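Local structure of nucleoside-diphosphate-sugar epimerase (2X4G) at residues 25-30 against 51-56; 42-47 against 60-65. The protein probably acts as an NAD(P)-dependent epimerase, dehydratase or dehydrogenase of nucleotide sugars or related substrates, built on a Rossmann-type nucleotide-binding domain. All blocks are in the same frame, centred on the assembly; numbering follows the deposited sequence.

Contact 1. Residues 25-30 against 51-56; sequences LGHHAA and QRLAYL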
loop_
_atom_site.group_PDB
_atom_site.type_symbol
_atom_site.label_atom_id
_atom_site.label_comp_id
_atom_site.label_asym_id
_atom_site.label_seq_id
_atom_site.Cartn_x
_atom_site.Cartn_y
_atom_site.Cartn_z
ATOM N N LEU A 25 -25.084 -5.331 6.637
ATOM C CA LEU A 25 -25.689 -6.641 6.709
ATOM C C LEU A 25 -26.397 -6.856 8.070
ATOM O O LEU A 25 -27.465 -7.429 8.130
ATOM C CB LEU A 25 -24.649 -7.718 6.406
ATOM C CG LEU A 25 -25.200 -9.144 6.411
ATOM C CD1 LEU A 25 -26.324 -9.315 5.362
ATOM C CD2 LEU A 25 -24.063 -10.194 6.265
ATOM N N GLY A 26 -25.830 -6.368 9.161
ATOM C CA GLY A 26 -26.508 -6.449 10.463
ATOM C C GLY A 26 -27.834 -5.688 10.532
ATOM O O GLY A 26 -28.775 -6.133 11.179
ATOM N N HIS A 27 -27.915 -4.533 9.874
ATOM C CA HIS A 27 -29.089 -3.683 9.965
ATOM C C HIS A 27 -30.232 -4.445 9.344
ATOM O O HIS A 27 -31.355 -4.438 9.850
ATOM C CB HIS A 27 -28.813 -2.381 9.234
ATOM C CG HIS A 27 -29.861 -1.329 9.409
ATOM N ND1 HIS A 27 -29.640 -0.013 9.065
ATOM C CD2 HIS A 27 -31.134 -1.388 9.862
ATOM C CE1 HIS A 27 -30.728 0.693 9.306
ATOM N NE2 HIS A 27 -31.653 -0.117 9.781
ATOM N N HIS A 28 -29.927 -5.124 8.246
ATOM C CA HIS A 28 -30.923 -5.923 7.507
ATOM C C HIS A 28 -31.233 -7.249 8.240
ATOM O O HIS A 28 -32.346 -7.750 8.153
ATOM C CB HIS A 28 -30.460 -6.182 6.065
ATOM C CG HIS A 28 -30.558 -4.985 5.159
ATOM N ND1 HIS A 28 -31.735 -4.596 4.550
ATOM C CD2 HIS A 28 -29.610 -4.119 4.718
ATOM C CE1 HIS A 28 -31.512 -3.530 3.802
ATOM N NE2 HIS A 28 -30.228 -3.221 3.883
ATOM N N ALA A 29 -30.297 -7.820 8.990
ATOM C CA ALA A 29 -30.673 -8.948 9.857
ATOM C C ALA A 29 -31.683 -8.440 10.884
ATOM O O ALA A 29 -32.731 -9.037 11.069
ATOM C CB ALA A 29 -29.484 -9.550 10.540
ATOM N N ALA A 30 -31.369 -7.314 11.522
ATOM C CA ALA A 30 -32.228 -6.734 12.543
ATOM C C ALA A 30 -33.654 -6.554 12.012
ATOM O O ALA A 30 -34.624 -7.030 12.616
ATOM C CB ALA A 30 -31.663 -5.421 13.019
ATOM N N GLN A 51 -29.003 4.384 17.719
ATOM C CA GLN A 51 -30.260 5.135 17.592
ATOM C C GLN A 51 -30.767 5.259 16.142
ATOM O O GLN A 51 -31.910 5.651 15.938
ATOM C CB GLN A 51 -30.159 6.530 18.234
ATOM C CG GLN A 51 -29.004 7.412 17.712
ATOM C CD GLN A 51 -27.769 7.455 18.665
ATOM O OE1 GLN A 51 -27.124 6.428 18.926
ATOM N NE2 GLN A 51 -27.442 8.658 19.167
ATOM N N ARG A 52 -29.939 4.927 15.146
ATOM C CA ARG A 52 -30.439 4.786 13.772
ATOM C C ARG A 52 -31.429 3.634 13.618
ATOM O O ARG A 52 -32.089 3.542 12.599
ATOM C CB ARG A 52 -29.304 4.556 12.766
ATOM C CG ARG A 52 -28.277 5.661 12.705
ATOM C CD ARG A 52 -27.662 5.894 11.303
ATOM N NE ARG A 52 -27.515 4.660 10.549
ATOM C CZ ARG A 52 -26.659 3.688 10.851
ATOM N NH1 ARG A 52 -25.842 3.794 11.900
ATOM N NH2 ARG A 52 -26.616 2.597 10.092
ATOM N N LEU A 53 -31.491 2.740 14.601
ATOM C CA LEU A 53 -32.369 1.579 14.556
ATOM C C LEU A 53 -33.530 1.684 15.553
ATOM O O LEU A 53 -34.317 0.735 15.722
ATOM C CB LEU A 53 -31.560 0.296 14.792
ATOM C CG LEU A 53 -30.819 -0.210 13.554
ATOM C CD1 LEU A 53 -29.719 0.744 13.182
ATOM C CD2 LEU A 53 -30.245 -1.582 13.791
ATOM N N ALA A 54 -33.666 2.842 16.189
ATOM C CA ALA A 54 -34.749 3.044 17.156
ATOM C C ALA A 54 -36.138 2.741 16.562
ATOM O O ALA A 54 -36.997 2.214 17.250
ATOM C CB ALA A 54 -34.701 4.470 17.731
ATOM N N TYR A 55 -36.340 3.051 15.286
ATOM C CA TYR A 55 -37.603 2.767 14.596
ATOM C C TYR A 55 -38.031 1.289 14.690
ATOM O O TYR A 55 -39.228 0.995 14.662
ATOM C CB TYR A 55 -37.552 3.239 13.135
ATOM C CG TYR A 55 -36.702 2.379 12.209
ATOM C CD1 TYR A 55 -35.309 2.477 12.203
ATOM C CD2 TYR A 55 -37.290 1.478 11.326
ATOM C CE1 TYR A 55 -34.539 1.706 11.368
ATOM C CE2 TYR A 55 -36.509 0.685 10.487
ATOM C CZ TYR A 55 -35.132 0.807 10.516
ATOM O OH TYR A 55 -34.347 0.035 9.692
ATOM N N LEU A 56 -37.074 0.372 14.838
ATOM C CA LEU A 56 -37.398 -1.052 15.032
ATOM C C LEU A 56 -37.925 -1.355 16.440
ATOM O O LEU A 56 -38.338 -2.489 16.722
ATOM C CB LEU A 56 -36.185 -1.952 14.728
ATOM C CG LEU A 56 -35.570 -1.882 13.313
ATOM C CD1 LEU A 56 -34.353 -2.774 13.213
ATOM C CD2 LEU A 56 -36.582 -2.262 12.264
#

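Contact 2. Residues 42-47 against 60-65; sequences LIHRPS and CRVAEM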
loop_
_atom_site.group_PDB
_atom_site.type_symbol
_atom_site.label_atom_id
_atom_site.label_comp_id
_atom_site.label_asym_id
_atom_site.label_seq_id
_atom_site.Cartn_x
_atom_site.Cartn_y
_atom_site.Cartn_z
ATOM N N LEU A 42 -30.437 -5.658 20.258
ATOM C CA LEU A 42 -29.246 -5.151 19.587
ATOM C C LEU A 42 -28.127 -4.981 20.611
ATOM O O LEU A 42 -28.233 -4.164 21.537
ATOM C CB LEU A 42 -29.525 -3.797 18.931
ATOM C CG LEU A 42 -30.672 -3.737 17.943
ATOM C CD1 LEU A 42 -30.781 -2.345 17.337
ATOM C CD2 LEU A 42 -30.481 -4.809 16.878
ATOM N N ILE A 43 -27.068 -5.771 20.460
ATOM C CA ILE A 43 -25.899 -5.648 21.312
ATOM C C ILE A 43 -24.918 -4.729 20.594
ATOM O O ILE A 43 -24.448 -5.061 19.524
ATOM C CB ILE A 43 -25.265 -7.021 21.600
ATOM C CG1 ILE A 43 -26.273 -7.948 22.307
ATOM C CG2 ILE A 43 -24.019 -6.873 22.479
ATOM C CD1 ILE A 43 -25.834 -9.396 22.352
ATOM N N HIS A 44 -24.631 -3.570 21.182
ATOM C CA HIS A 44 -23.772 -2.570 20.549
ATOM C C HIS A 44 -22.698 -2.019 21.453
ATOM O O HIS A 44 -22.825 -2.024 22.684
ATOM C CB HIS A 44 -24.609 -1.394 20.096
ATOM C CG HIS A 44 -25.239 -0.630 21.215
ATOM N ND1 HIS A 44 -24.658 0.490 21.771
ATOM C CD2 HIS A 44 -26.415 -0.801 21.856
ATOM C CE1 HIS A 44 -25.439 0.966 22.723
ATOM N NE2 HIS A 44 -26.515 0.203 22.789
ATOM N N ARG A 45 -21.641 -1.499 20.849
ATOM C CA ARG A 45 -20.615 -0.855 21.659
ATOM C C ARG A 45 -21.072 0.569 22.014
ATOM O O ARG A 45 -21.914 1.149 21.328
ATOM C CB ARG A 45 -19.250 -0.946 20.986
ATOM C CG ARG A 45 -19.059 -0.181 19.733
ATOM C CD ARG A 45 -17.744 -0.637 19.072
ATOM N NE ARG A 45 -17.943 -1.836 18.256
ATOM C CZ ARG A 45 -16.979 -2.495 17.599
ATOM N NH1 ARG A 45 -15.703 -2.095 17.672
ATOM N NH2 ARG A 45 -17.294 -3.574 16.866
ATOM N N PRO A 46 -20.576 1.110 23.122
ATOM C CA PRO A 46 -21.138 2.365 23.589
ATOM C C PRO A 46 -20.935 3.518 22.612
ATOM O O PRO A 46 -21.771 4.408 22.532
ATOM C CB PRO A 46 -20.389 2.614 24.904
ATOM C CG PRO A 46 -19.179 1.801 24.816
ATOM C CD PRO A 46 -19.530 0.611 24.021
ATOM N N SER A 47 -19.844 3.485 21.862
ATOM C CA SER A 47 -19.586 4.503 20.842
ATOM C C SER A 47 -20.509 4.443 19.625
ATOM O O SER A 47 -20.572 5.400 18.860
ATOM C CB SER A 47 -18.148 4.386 20.327
ATOM O OG SER A 47 -18.073 3.417 19.290
ATOM N N CYS A 60 -31.943 -2.520 23.567
ATOM C CA CYS A 60 -30.515 -2.293 23.355
ATOM C C CYS A 60 -29.756 -2.646 24.581
ATOM O O CYS A 60 -30.130 -2.248 25.683
ATOM C CB CYS A 60 -30.243 -0.842 23.037
ATOM S SG CYS A 60 -30.947 -0.395 21.479
ATOM N N ARG A 61 -28.665 -3.374 24.381
ATOM C CA ARG A 61 -27.786 -3.778 25.466
ATOM C C ARG A 61 -26.374 -3.346 25.136
ATOM O O ARG A 61 -25.882 -3.646 24.053
ATOM C CB ARG A 61 -27.878 -5.284 25.641
ATOM C CG ARG A 61 -29.316 -5.753 25.868
ATOM C CD ARG A 61 -29.414 -7.257 26.005
ATOM N NE ARG A 61 -30.737 -7.649 26.475
ATOM C CZ ARG A 61 -31.111 -8.900 26.704
ATOM N NH1 ARG A 61 -32.336 -9.137 27.135
ATOM N NH2 ARG A 61 -30.265 -9.908 26.512
ATOM N N VAL A 62 -25.741 -2.607 26.045
ATOM C CA VAL A 62 -24.409 -2.059 25.783
ATOM C C VAL A 62 -23.348 -3.092 26.144
ATOM O O VAL A 62 -23.448 -3.764 27.159
ATOM C CB VAL A 62 -24.143 -0.750 26.547
ATOM C CG1 VAL A 62 -22.828 -0.133 26.087
ATOM C CG2 VAL A 62 -25.250 0.229 26.314
ATOM N N ALA A 63 -22.345 -3.233 25.291
ATOM C CA ALA A 63 -21.255 -4.143 25.566
ATOM C C ALA A 63 -20.081 -3.827 24.664
ATOM O O ALA A 63 -20.216 -3.841 23.442
ATOM C CB ALA A 63 -21.699 -5.571 25.357
ATOM N N GLU A 64 -18.932 -3.522 25.258
ATOM C CA GLU A 64 -17.682 -3.480 24.496
ATOM C C GLU A 64 -17.271 -4.926 24.220
ATOM O O GLU A 64 -17.453 -5.810 25.048
ATOM C CB GLU A 64 -16.580 -2.712 25.247
ATOM C CG GLU A 64 -16.796 -1.191 25.279
ATOM C CD GLU A 64 -16.176 -0.510 26.507
ATOM O OE1 GLU A 64 -16.941 -0.005 27.372
ATOM O OE2 GLU A 64 -14.925 -0.487 26.618
ATOM N N MET A 65 -16.719 -5.170 23.046
ATOM C CA MET A 65 -16.521 -6.537 22.590
ATOM C C MET A 65 -15.315 -7.236 23.186
ATOM O O MET A 65 -14.973 -8.339 22.749
ATOM C CB MET A 65 -16.395 -6.540 21.079
ATOM C CG MET A 65 -17.634 -5.999 20.389
ATOM S SD MET A 65 -18.028 -7.061 18.992
ATOM C CE MET A 65 -16.605 -6.792 17.890
#

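Contact 1. Residues 25-30 against 51-56
The imidazole of H27 receives the methyl CD1 of L53 over the centre of one face, a CH-pi contact with CD1 4.0 Å from the ring centroid and only 8° off its normal. At the ring's edge, close to its plane, stands the hydroxyl of Y55. Here H27 NE2 and Y55 OH are hydrogen-bonded at 2.7 Å, with either able to be the donor. The phenol also has H27 NE2 at its own edge, so the two rings meet rim to rim with their planes 57° apart and neither stacks on the other. One face of the Y55 ring is taken by CG of its neighbour L56, offset toward the rim. H27 reaches across because CG lies anti to the backbone N (chi1 -172°), which carries the ring out from the helix toward 51-56. R52 comes near the other ring nitrogen, its NH2 4.1 Å from H27 ND1, with the guanidinium steeply inclined to the imidazole; this is proximity without a bond, and NH2 is instead hydrogen-bonded to T22 O. About one turn further along the helix, A30 CB faces both leucines, 3.8 Å from L56 CD1 and 4.2 Å from L53 CD2. The tyrosine hydroxyl is gripped a second time by R31 NE, and R34 NE bonds L56 O; R31 and R34 of helix 24-35 thus add polar bonds to the 51-56 segment. G26 is the last glycine of the GxxGxxG motif that in Rossmann folds forms the turn from the first strand into the first helix, consistent with dinucleotide binding. Another flank of that helix, through L25 and H28, packs on helix 219-232, while A30, L53 and L56 rest together on L40 and L42 of strand 39-44.

Contact 2. Residues 42-47 against 60-65
C60 enters beside H44, its CB 3.9 Å from NE2 at the edge of the imidazole, while its SG stays oblique to that ring; its CA-H points to L42 O. R61 then supplies two rungs of the parallel ladder: its N donates to L42 O at 3.0 Å, and its O accepts from H44 N at 3.1 Å. The R61 side chain leads away from this contact, to the carbonyls of R76 and A74 and a salt bridge with E59. V62 returns to the face shared by L42, H44 and C60. Its CA lies over one face of the H44 ring, offset toward the rim, and CG2 reaches the ring's CE1 at 3.7 Å, while CG1 meets P46 CB. A63 N closes the third rung on H44 O at 2.9 Å, and its methyl touches I43 CG2 on the other side of the sheet. Past the strand ends, E64 crosses P46 at about a right angle, CG being 3.5 Å from the proline CD. M65 ends the segment against R45: its CG lies over one face of the guanidinium, toward the rim, and its bent chain brings CE to R45 NH2. The H44 ring stands over the neighbouring strand because CG sits between the backbone N and the carbonyl carbon (chi1 65°), and ND1 fixes its rotation by donating to R45 O at 2.9 Å, from well above that carbonyl's plane. Strands 39-44 and 59-62 are parallel neighbours in the Rossmann-type sheet; within the chain 59-62 pairs with 39-44, which also pairs with 15-19. The backbone bonds set the register, whereas the side chains add mostly apolar or carbon-to-ring contacts. With ND1 protonated for its bond to R45 O, H44 would be held in place whether or not it carries a charge.

In the fold
Both contacts lie within the Rossmann-type domain and are joined through strand 39-44, against which contact 1 packs and which supplies one side of contact 2. The connection from that strand to 59-62 contains 51-56, so the second contact pairs the strands that this connection links. Their direct junction is apolar: L42 CD1 lies 3.7 Å from L53 CD2, and L42 CD2 also reaches A30 CB. Contact 1 is the more buried, joining a helix to a 3-10 segment mainly by side chains, with one polar bond beside a leucine-alanine cluster. Contact 2 lies farther out, is partly exposed, and depends on backbone hydrogen bonds between parallel strands.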